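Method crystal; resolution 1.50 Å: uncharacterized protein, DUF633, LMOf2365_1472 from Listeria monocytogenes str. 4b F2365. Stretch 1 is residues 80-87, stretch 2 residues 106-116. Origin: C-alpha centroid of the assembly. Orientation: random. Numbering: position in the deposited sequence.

Stretch 1, residues 80-87: NGLAVIEK
Stretch 2 106-116: TILEEGAAKLA

A lysine can fasten an irregular loop to the end of a helix by using its ammonium group to satisfy carbonyls while its methylenes pack against apolar neighbours. Residues 80-87 and 106-116 of this Listeria DUF633 protein provide a compact example, burying 423 Å² over both sides. The second stretch enters as the last turn or so of a helix that begins earlier in the chain, through Glu110, leaves helical phi/psi at Gly111 (-98/23), and continues through a 3-10 segment reaching Leu115. The first has no regular helix or strand across the contact: Gly81 adopts phi/psi 63/-132, residues 82 to 84 turn tightly (-81/7, -60/-18, -84/-7), and Ile85 and Glu86 become extended (-101/141, -127/152). Ala83 N to Asn80 O (3.2 Å) and Ile85 N to Leu82 O (3.0 Å) brace this turn. The chains run in broadly the same sense; the CA atoms of Gly81 and Ile107 lie 5.4 Å apart, those of Leu82 and Gly111 5.2 Å.

Lys114 is the clasp, its turn closed by Lys114 N to Gly111 O (2.9 Å). Its CA-to-CB bond points toward the loop, and chi angles of -54° (m), -60° (m), -168° (t) and 48° (p) bend the chain at both ends, delivering Lys114 NZ to Leu82 O at 3.0 Å and Ile85 O at 2.7 Å, a hydrogen bond to each. Leu82 O thus serves both the loop's own turn and the lysine. Lys114 CB packs 3.9 Å from Leu82 CB and 4.4 Å from Ile85 CG2. Glu86, with chi1 off-well at -136°, chi2 72° (p) and chi3 62°, starts away but brings its end back; Glu86 OE2 stops 4.3 Å from Lys114 NZ, beyond salt-bridge range.

Leu82 is the apolar counterpart, buried and directed toward the helix end. Its m,t rotamer (-50°, -173°) places Leu82 CD2 3.8 Å from Ile107 CG2 and Leu82 CD1 4.3 Å from Leu115 CD2 and 3.5 Å from Gly111 O. Ile107 (-75°, 170°) and Leu115 (-63°, 172°), also m,t, leave their backbones sideways, setting those methyls against Leu82. Ile85, m,t (-66°, 178°), backs the contact.

At Gly111 glycine permits close approach: an ideal CB would sit 2.8 Å from Leu82 CB, a clash. At Gly81 positive phi favours glycine; Gly81 CA rests 4.0 Å from Ile107 CG2. A water accepts from Leu82 N at 2.9 Å and donates to Ile107 O at 2.8 Å, linking loop and helix through solvent. Ile107 O also accepts from Gly111 N at 3.0 Å.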

# COMPACT_ATOMS: atom_id res chain seq x y z
N ASN A 80 -2.31 8.93 -16.12
CA ASN A 80 -3.16 8.19 -15.20
C ASN A 80 -2.54 6.84 -14.86
O ASN A 80 -2.33 5.99 -15.71
CB ASN A 80 -4.51 8.00 -15.88
CG ASN A 80 -5.59 7.57 -14.91
OD1 ASN A 80 -5.45 7.70 -13.69
ND2 ASN A 80 -6.70 7.04 -15.46
N GLY A 81 -2.20 6.63 -13.59
CA GLY A 81 -1.74 5.31 -13.17
C GLY A 81 -0.45 4.85 -13.85
O GLY A 81 0.51 5.60 -13.89
N LEU A 82 -0.44 3.63 -14.35
CA LEU A 82 0.76 3.07 -15.00
C LEU A 82 0.95 3.51 -16.47
O LEU A 82 1.88 3.00 -17.10
CB LEU A 82 0.86 1.55 -14.87
CG LEU A 82 0.70 0.94 -13.46
CD1 LEU A 82 0.98 -0.53 -13.44
CD2 LEU A 82 1.57 1.71 -12.43
N ALA A 83 0.11 4.43 -16.95
CA ALA A 83 0.24 5.05 -18.31
C ALA A 83 1.58 5.78 -18.44
O ALA A 83 2.05 6.06 -19.55
CB ALA A 83 -0.91 6.00 -18.58
N VAL A 84 2.22 6.07 -17.31
CA VAL A 84 3.49 6.78 -17.36
C VAL A 84 4.67 5.84 -17.59
O VAL A 84 5.79 6.30 -17.80
CB VAL A 84 3.73 7.67 -16.10
CG1 VAL A 84 2.64 8.74 -15.96
CG2 VAL A 84 3.91 6.77 -14.80
N ILE A 85 4.43 4.54 -17.57
CA ILE A 85 5.48 3.54 -17.74
C ILE A 85 5.46 3.01 -19.17
O ILE A 85 4.40 2.81 -19.75
CB ILE A 85 5.32 2.34 -16.77
CG1 ILE A 85 5.52 2.76 -15.31
CG2 ILE A 85 6.31 1.22 -17.08
CD1 ILE A 85 5.33 1.59 -14.35
N GLU A 86 6.65 2.79 -19.72
CA GLU A 86 6.74 2.18 -21.03
C GLU A 86 7.68 0.97 -20.95
O GLU A 86 8.57 0.92 -20.09
CB GLU A 86 7.23 3.21 -22.05
CG GLU A 86 6.48 3.19 -23.36
CD GLU A 86 5.06 3.74 -23.25
OE1 GLU A 86 4.90 4.94 -22.91
OE2 GLU A 86 4.10 2.97 -23.52
N LYS A 87 7.46 -0.02 -21.82
CA LYS A 87 8.29 -1.23 -21.85
C LYS A 87 9.79 -0.92 -21.88
O LYS A 87 10.57 -1.53 -21.15
CB LYS A 87 7.91 -2.16 -23.02
N THR A 106 -7.13 -0.92 -8.84
CA THR A 106 -7.60 -0.50 -10.19
C THR A 106 -6.40 -0.13 -11.07
O THR A 106 -6.31 -0.58 -12.22
CB THR A 106 -8.62 0.64 -10.09
OG1 THR A 106 -9.76 0.15 -9.36
CG2 THR A 106 -9.10 1.13 -11.48
N ILE A 107 -5.45 0.60 -10.48
CA ILE A 107 -4.23 0.99 -11.19
C ILE A 107 -3.47 -0.24 -11.65
O ILE A 107 -2.98 -0.29 -12.79
CB ILE A 107 -3.36 1.92 -10.31
CG1 ILE A 107 -4.00 3.31 -10.27
CG2 ILE A 107 -1.90 1.99 -10.86
CD1 ILE A 107 -3.38 4.22 -9.28
N LEU A 108 -3.32 -1.22 -10.77
CA LEU A 108 -2.63 -2.48 -11.09
C LEU A 108 -3.34 -3.33 -12.14
O LEU A 108 -2.67 -3.93 -13.00
CB LEU A 108 -2.39 -3.33 -9.83
CG LEU A 108 -1.42 -2.71 -8.82
CD1 LEU A 108 -1.45 -3.50 -7.52
CD2 LEU A 108 0.05 -2.66 -9.37
N GLU A 109 -4.66 -3.39 -12.07
CA GLU A 109 -5.46 -4.15 -13.05
C GLU A 109 -5.52 -3.46 -14.41
O GLU A 109 -5.18 -4.09 -15.42
CB GLU A 109 -6.86 -4.45 -12.49
CG GLU A 109 -6.79 -5.35 -11.25
CD GLU A 109 -8.13 -5.55 -10.55
OE1 GLU A 109 -9.04 -4.71 -10.73
OE2 GLU A 109 -8.23 -6.54 -9.77
N GLU A 110 -5.89 -2.19 -14.47
CA GLU A 110 -5.90 -1.46 -15.75
C GLU A 110 -4.51 -1.38 -16.36
O GLU A 110 -4.36 -1.40 -17.58
CB GLU A 110 -6.47 -0.06 -15.60
CG GLU A 110 -7.93 -0.02 -15.23
CD GLU A 110 -8.43 1.38 -14.96
OE1 GLU A 110 -7.64 2.36 -14.97
OE2 GLU A 110 -9.65 1.52 -14.73
N GLY A 111 -3.48 -1.32 -15.52
CA GLY A 111 -2.11 -1.18 -16.00
C GLY A 111 -1.37 -2.50 -16.05
O GLY A 111 -0.15 -2.54 -16.01
N ALA A 112 -2.11 -3.60 -16.12
CA ALA A 112 -1.52 -4.93 -16.03
C ALA A 112 -0.36 -5.21 -17.01
O ALA A 112 0.63 -5.87 -16.67
CB ALA A 112 -2.60 -6.01 -16.18
N ALA A 113 -0.49 -4.67 -18.22
CA ALA A 113 0.53 -4.83 -19.27
C ALA A 113 1.87 -4.25 -18.81
O ALA A 113 2.96 -4.78 -19.12
CB ALA A 113 0.07 -4.15 -20.54
N LYS A 114 1.78 -3.16 -18.05
CA LYS A 114 2.95 -2.44 -17.63
C LYS A 114 3.72 -3.15 -16.54
O LYS A 114 4.80 -2.72 -16.15
CB LYS A 114 2.56 -1.02 -17.24
CG LYS A 114 1.80 -0.26 -18.31
CD LYS A 114 2.68 -0.16 -19.60
CE LYS A 114 2.12 0.83 -20.61
NZ LYS A 114 1.74 2.18 -20.03
N LEU A 115 3.17 -4.25 -16.02
CA LEU A 115 3.85 -5.06 -15.04
C LEU A 115 4.89 -6.02 -15.65
O LEU A 115 5.63 -6.66 -14.94
CB LEU A 115 2.85 -5.84 -14.17
CG LEU A 115 1.91 -4.99 -13.33
CD1 LEU A 115 0.85 -5.88 -12.68
CD2 LEU A 115 2.74 -4.23 -12.31
N ALA A 116 4.93 -6.09 -16.98
CA ALA A 116 5.93 -6.89 -17.71
C ALA A 116 7.36 -6.54 -17.25
O ALA A 116 7.78 -5.38 -17.30
CB ALA A 116 5.78 -6.68 -19.21
O HOH W 1 -2.84 1.94 -14.50